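Calcium-binding EF hand family protein (Arabidopsis thaliana, PDB 6YIG) probably acts as an adaptor in plant endocytosis as part of the TPLATE complex, and binds calcium through its N-terminal EH domain. Local coordinates at residues V74-S79 with A98-P103; A15-A20 with N66-L71. All coordinates share one frame; numbering follows the deposited sequence. Where two conformers were deposited one is given.

Both contacts lie in the N-terminal EH domain, a pair of EF-hands with a tail that follows helix 85-93. Along the chain they come in series: contact 2, A15-A20 with N66-L71, closes before contact 1, V74-S79 with A98-P103, opens. Their centres are about 12 Å apart, and they share helix 64-78. Contact 2 joins the first half of helix 64-78 to helix 12-20. Contact 1 lays the tail against the last turns of helix 64-78. The two meet where P103 O lies 2.8 Å from Y16 OH, a probable hydrogen bond. Helix 64-78 thus connects the core of the EF-hand pair with the returning tail.

Contact 1 of 2, residues V74-S79 with A98-P103; sequences VTVAQS and AKIPPP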
loop_
_atom_site.group_PDB
_atom_site.type_symbol
_atom_site.label_atom_id
_atom_site.label_comp_id
_atom_site.label_asym_id
_atom_site.label_seq_id
_atom_site.Cartn_x
_atom_site.Cartn_y
_atom_site.Cartn_z
ATOM N N VAL A 74 -1.147 -3.982 2.875
ATOM C CA VAL A 74 -0.986 -5.194 2.072
ATOM C C VAL A 74 -0.120 -6.220 2.798
ATOM O O VAL A 74 -0.449 -7.410 2.832
ATOM C CB VAL A 74 -0.444 -4.868 0.670
ATOM C CG1 VAL A 74 0.047 -6.125 -0.030
ATOM C CG2 VAL A 74 -1.506 -4.156 -0.143
ATOM N N THR A 75 0.984 -5.798 3.401
ATOM C CA THR A 75 1.778 -6.745 4.178
ATOM C C THR A 75 0.963 -7.388 5.289
ATOM O O THR A 75 1.029 -8.607 5.501
ATOM C CB THR A 75 3.003 -6.040 4.758
ATOM O OG1 THR A 75 3.779 -5.587 3.656
ATOM C CG2 THR A 75 3.826 -6.983 5.647
ATOM N N VAL A 76 0.219 -6.585 6.053
ATOM C CA VAL A 76 -0.595 -7.163 7.121
ATOM C C VAL A 76 -1.575 -8.181 6.548
ATOM O O VAL A 76 -1.737 -9.280 7.089
ATOM C CB VAL A 76 -1.305 -6.045 7.907
ATOM C CG1 VAL A 76 -2.260 -6.637 8.919
ATOM C CG2 VAL A 76 -0.268 -5.146 8.573
ATOM N N ALA A 77 -2.225 -7.846 5.428
ATOM C CA ALA A 77 -3.159 -8.796 4.815
ATOM C C ALA A 77 -2.445 -10.043 4.307
ATOM O O ALA A 77 -3.012 -11.149 4.360
ATOM C CB ALA A 77 -3.932 -8.119 3.689
ATOM N N GLN A 78 -1.223 -9.906 3.791
ATOM C CA GLN A 78 -0.456 -11.073 3.357
ATOM C C GLN A 78 -0.045 -11.958 4.531
ATOM O O GLN A 78 0.191 -13.161 4.339
ATOM C CB GLN A 78 0.772 -10.630 2.562
ATOM C CG GLN A 78 0.438 -10.039 1.201
ATOM C CD GLN A 78 1.672 -9.666 0.389
ATOM O OE1 GLN A 78 2.714 -9.341 0.953
ATOM N NE2 GLN A 78 1.547 -9.685 -0.932
ATOM N N SER A 79 0.049 -11.394 5.735
ATOM C CA SER A 79 0.324 -12.182 6.930
ATOM C C SER A 79 -0.924 -12.892 7.430
ATOM O O SER A 79 -0.871 -13.603 8.445
ATOM C CB SER A 79 0.919 -11.286 8.021
ATOM O OG SER A 79 -0.086 -10.683 8.809
ATOM N N ALA A 98 6.155 1.820 11.458
ATOM C CA ALA A 98 7.569 1.674 11.133
ATOM C C ALA A 98 8.042 0.230 11.236
ATOM O O ALA A 98 9.077 -0.109 10.663
ATOM C CB ALA A 98 8.408 2.562 12.046
ATOM N N LYS A 99 7.315 -0.625 11.944
ATOM C CA LYS A 99 7.708 -2.018 12.111
ATOM C C LYS A 99 7.168 -2.932 11.017
ATOM O O LYS A 99 7.531 -4.108 10.984
ATOM C CB LYS A 99 7.224 -2.535 13.472
ATOM C CG LYS A 99 7.789 -1.781 14.662
ATOM C CD LYS A 99 7.150 -2.244 15.966
ATOM N N ILE A 100 6.325 -2.425 10.129
ATOM C CA ILE A 100 5.660 -3.250 9.127
ATOM C C ILE A 100 6.560 -3.345 7.905
ATOM O O ILE A 100 6.887 -2.298 7.296
ATOM C CB ILE A 100 4.283 -2.689 8.763
ATOM C CG1 ILE A 100 3.410 -2.580 10.007
ATOM C CG2 ILE A 100 3.642 -3.569 7.678
ATOM C CD1 ILE A 100 2.073 -1.876 9.741
ATOM N N PRO A 101 6.996 -4.542 7.514
ATOM C CA PRO A 101 7.833 -4.696 6.318
ATOM C C PRO A 101 7.086 -4.321 5.051
ATOM O O PRO A 101 5.848 -4.312 5.010
ATOM C CB PRO A 101 8.179 -6.193 6.306
ATOM C CG PRO A 101 7.861 -6.702 7.650
ATOM C CD PRO A 101 6.772 -5.833 8.202
ATOM N N PRO A 102 7.805 -4.030 3.971
ATOM C CA PRO A 102 7.150 -3.910 2.678
ATOM C C PRO A 102 6.612 -5.260 2.233
ATOM O O PRO A 102 7.153 -6.315 2.609
ATOM C CB PRO A 102 8.273 -3.408 1.753
ATOM C CG PRO A 102 9.506 -3.846 2.393
ATOM C CD PRO A 102 9.267 -3.903 3.884
ATOM N N PRO A 103 5.561 -5.272 1.433
ATOM C CA PRO A 103 4.929 -6.528 1.019
ATOM C C PRO A 103 5.705 -7.221 -0.096
ATOM O O PRO A 103 6.715 -6.718 -0.608
ATOM C CB PRO A 103 3.547 -6.055 0.549
ATOM C CG PRO A 103 3.832 -4.673 -0.026
ATOM C CD PRO A 103 4.853 -4.090 0.892
#
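The hydroxyl of T75 lies where the proline-rich tail meets helix 64-78. Its OG1 donates to P101 O over 2.8 Å. The C=O...OG1 angle is 139°, and OG1 lies 35° off the plane of the carbonyl. The same OG1 is also hydrogen-bonded to L71 O, one turn back in the helix. One hydroxyl proton thus has two carbonyl acceptors and can serve them only in turn or by sharing. OG1 also comes within 2.9 Å of P103 N. That is close packing and not a bond, because P103 N, a tertiary amide nitrogen, carries no hydrogen. With chi1 at -62°, OG1 sits beside the backbone N of T75, where it meets P101 O, and CG2 is left to pack on I100 CG2.

Apolar contacts surround this bond. T75 and I100 run alongside each other with opposite headings, I100 CG2 being 3.9 Å from T75 CB. I100 CD1 continues to V76 CG2, and A91 of helix 85-93 also touches I100. At the other end, P103 is the proline that meets the helix most fully. V74 CG1 comes to 3.5 Å from P103 CB, the V74 side chain lying roughly perpendicular to that of P103. Q78 OE1 also reaches P103 CB, at 3.4 Å. Q78 NE2 is hydrogen-bonded to K104 O and S40 O.

P101, P102 and P103 run in an extended, polyproline II-like conformation, along the final turns of the second EF-hand's exiting helix. P102 turns away from the helix and packs on Q12 and F13 of helix 12-20. P101 to P103 have no backbone N-H, so in hydrogen bonds their backbone can only accept. The helix supplies the donor through a side chain, and the remaining contacts are packing of I100 and the proline rings.

Contact 2 of 2, residues A15-A20 with N66-L71; sequences AYFKRA and NFYNSL
Helix 15-20 and helix 66-71 pass at 10.4 Å between axes, their directions 109° apart. The closest CA pair is F17 with F67. In the paired EF-hand fold of the EH domain, these segments belong to the entering helix of the first hand and the exiting helix of the second. Helix 12-20 leads straight into the calcium loop that starts at D21.

F67 has the largest share of the contact. Its CG is anti to the backbone N (chi1 -176°), and its CB already points toward the other helix. The ring ends against backbone as well as side chains: CE2 meets F17 CA at 3.6 Å, and CZ meets A20 CB at 3.7 Å. F67 CD2 comes to the edge of the F17 ring, near its plane, 3.6 Å from F17 CD1. The two ring planes are inclined at 39°, so the pair is neither a stack nor a T-shape. L71 CG sits 3.9 Å above one face of the F67 ring, toward its rim. I28 touches F17, A20 and F67, and F36 meets the F67 ring edge-to-face. An alanine in place of F67 would probably open a gap beside A20 CB and F17 CA and leave the F17 ring freer to shift.

Y68 and L71 extend the contact. F17 CB lies in the plane of the Y68 ring, at its edge, 3.9 Å from Y68 CE1. The hydroxyl of Y68 is hydrogen-bonded to R64. No hydrogen bond links A15-A20 to N66-L71. L71 CD1 packs on Y16 CB at 3.9 Å, and L71 CD2 lies 4.1 Å from CD2 of the Y16 ring.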
loop_
_atom_site.group_PDB
_atom_site.type_symbol
_atom_site.label_atom_id
_atom_site.label_comp_id
_atom_site.label_asym_id
_atom_site.label_seq_id
_atom_site.Cartn_x
_atom_site.Cartn_y
_atom_site.Cartn_z
ATOM N N ALA A 15 11.065 1.839 -4.050
ATOM C CA ALA A 15 11.168 1.094 -5.295
ATOM C C ALA A 15 9.790 0.694 -5.799
ATOM O O ALA A 15 9.513 0.778 -6.996
ATOM C CB ALA A 15 12.044 -0.139 -5.089
ATOM N N TYR A 16 8.911 0.268 -4.893
ATOM C CA TYR A 16 7.556 -0.082 -5.295
ATOM C C TYR A 16 6.793 1.145 -5.787
ATOM O O TYR A 16 6.027 1.060 -6.740
ATOM C CB TYR A 16 6.807 -0.732 -4.131
ATOM C CG TYR A 16 7.077 -2.193 -3.877
ATOM C CD1 TYR A 16 7.348 -3.079 -4.912
ATOM C CD2 TYR A 16 7.014 -2.705 -2.601
ATOM C CE1 TYR A 16 7.554 -4.441 -4.675
ATOM C CE2 TYR A 16 7.239 -4.056 -2.342
ATOM C CZ TYR A 16 7.503 -4.926 -3.388
ATOM O OH TYR A 16 7.725 -6.276 -3.195
ATOM N N PHE A 17 6.948 2.288 -5.109
ATOM C CA PHE A 17 6.291 3.522 -5.537
ATOM C C PHE A 17 6.706 3.888 -6.958
ATOM O O PHE A 17 5.865 4.231 -7.796
ATOM C CB PHE A 17 6.646 4.623 -4.515
ATOM C CG PHE A 17 5.969 5.961 -4.720
ATOM C CD1 PHE A 17 4.598 6.082 -4.731
ATOM C CD2 PHE A 17 6.732 7.113 -4.772
ATOM C CE1 PHE A 17 3.989 7.299 -4.879
ATOM C CE2 PHE A 17 6.132 8.348 -4.916
ATOM C CZ PHE A 17 4.738 8.436 -4.983
ATOM N N LYS A 18 8.009 3.809 -7.245
ATOM C CA LYS A 18 8.501 4.124 -8.584
ATOM C C LYS A 18 7.982 3.128 -9.614
ATOM O O LYS A 18 7.631 3.519 -10.732
ATOM C CB LYS A 18 10.033 4.152 -8.578
ATOM C CG LYS A 18 10.649 5.368 -7.890
ATOM C CD LYS A 18 12.173 5.225 -7.785
ATOM N N ARG A 19 7.867 1.839 -9.252
ATOM C CA ARG A 19 7.329 0.872 -10.201
ATOM C C ARG A 19 5.834 1.095 -10.445
ATOM O O ARG A 19 5.341 0.909 -11.560
ATOM C CB ARG A 19 7.548 -0.569 -9.733
ATOM C CG ARG A 19 7.169 -1.624 -10.824
ATOM C CD ARG A 19 8.151 -1.636 -12.016
ATOM N NE ARG A 19 7.675 -2.441 -13.148
ATOM N N ALA A 20 5.098 1.470 -9.401
ATOM C CA ALA A 20 3.660 1.641 -9.540
ATOM C C ALA A 20 3.298 2.906 -10.307
ATOM O O ALA A 20 2.237 2.962 -10.935
ATOM C CB ALA A 20 3.018 1.679 -8.151
ATOM N N ASN A 66 0.547 7.934 1.416
ATOM C CA ASN A 66 -0.659 7.113 1.291
ATOM C C ASN A 66 -0.325 5.753 0.678
ATOM O O ASN A 66 -0.904 4.713 1.043
ATOM C CB ASN A 66 -1.705 7.762 0.367
ATOM C CG ASN A 66 -2.185 9.142 0.781
ATOM O OD1 ASN A 66 -2.558 9.932 -0.103
ATOM N ND2 ASN A 66 -2.268 9.420 2.078
ATOM N N PHE A 67 0.522 5.762 -0.352
ATOM C CA PHE A 67 0.881 4.526 -1.023
ATOM C C PHE A 67 1.725 3.646 -0.121
ATOM O O PHE A 67 1.518 2.427 -0.071
ATOM C CB PHE A 67 1.612 4.800 -2.335
ATOM C CG PHE A 67 1.916 3.556 -3.120
ATOM C CD1 PHE A 67 0.904 2.831 -3.707
ATOM C CD2 PHE A 67 3.207 3.097 -3.242
ATOM C CE1 PHE A 67 1.195 1.660 -4.422
ATOM C CE2 PHE A 67 3.497 1.937 -3.950
ATOM C CZ PHE A 67 2.493 1.238 -4.549
ATOM N N TYR A 68 2.670 4.236 0.610
ATOM C CA TYR A 68 3.429 3.423 1.550
ATOM C C TYR A 68 2.495 2.808 2.584
ATOM O O TYR A 68 2.669 1.647 2.978
ATOM C CB TYR A 68 4.518 4.230 2.237
ATOM C CG TYR A 68 5.732 4.652 1.431
ATOM C CD1 TYR A 68 5.778 4.580 0.047
ATOM C CD2 TYR A 68 6.817 5.185 2.089
ATOM C CE1 TYR A 68 6.879 5.034 -0.648
ATOM C CE2 TYR A 68 7.921 5.630 1.413
ATOM C CZ TYR A 68 7.949 5.535 0.033
ATOM O OH TYR A 68 9.092 5.994 -0.614
ATOM N N ASN A 69 1.493 3.563 3.037
ATOM C CA ASN A 69 0.528 2.989 3.964
ATOM C C ASN A 69 -0.278 1.869 3.313
ATOM O O ASN A 69 -0.563 0.849 3.953
ATOM C CB ASN A 69 -0.411 4.056 4.516
ATOM C CG ASN A 69 0.246 4.924 5.575
ATOM O OD1 ASN A 69 1.186 4.512 6.246
ATOM N ND2 ASN A 69 -0.253 6.126 5.731
ATOM N N SER A 70 -0.635 2.014 2.034
ATOM C CA SER A 70 -1.333 0.902 1.380
ATOM C C SER A 70 -0.431 -0.322 1.282
ATOM O O SER A 70 -0.915 -1.451 1.366
ATOM C CB SER A 70 -1.849 1.300 -0.004
ATOM O OG SER A 70 -0.840 1.302 -1.010
ATOM N N LEU A 71 0.869 -0.119 1.093
ATOM C CA LEU A 71 1.819 -1.236 1.080
ATOM C C LEU A 71 1.879 -1.918 2.443
ATOM O O LEU A 71 1.935 -3.156 2.535
ATOM C CB LEU A 71 3.207 -0.724 0.676
ATOM C CG LEU A 71 3.370 -0.332 -0.802
ATOM C CD1 LEU A 71 4.725 0.390 -0.971
ATOM C CD2 LEU A 71 3.223 -1.499 -1.752
#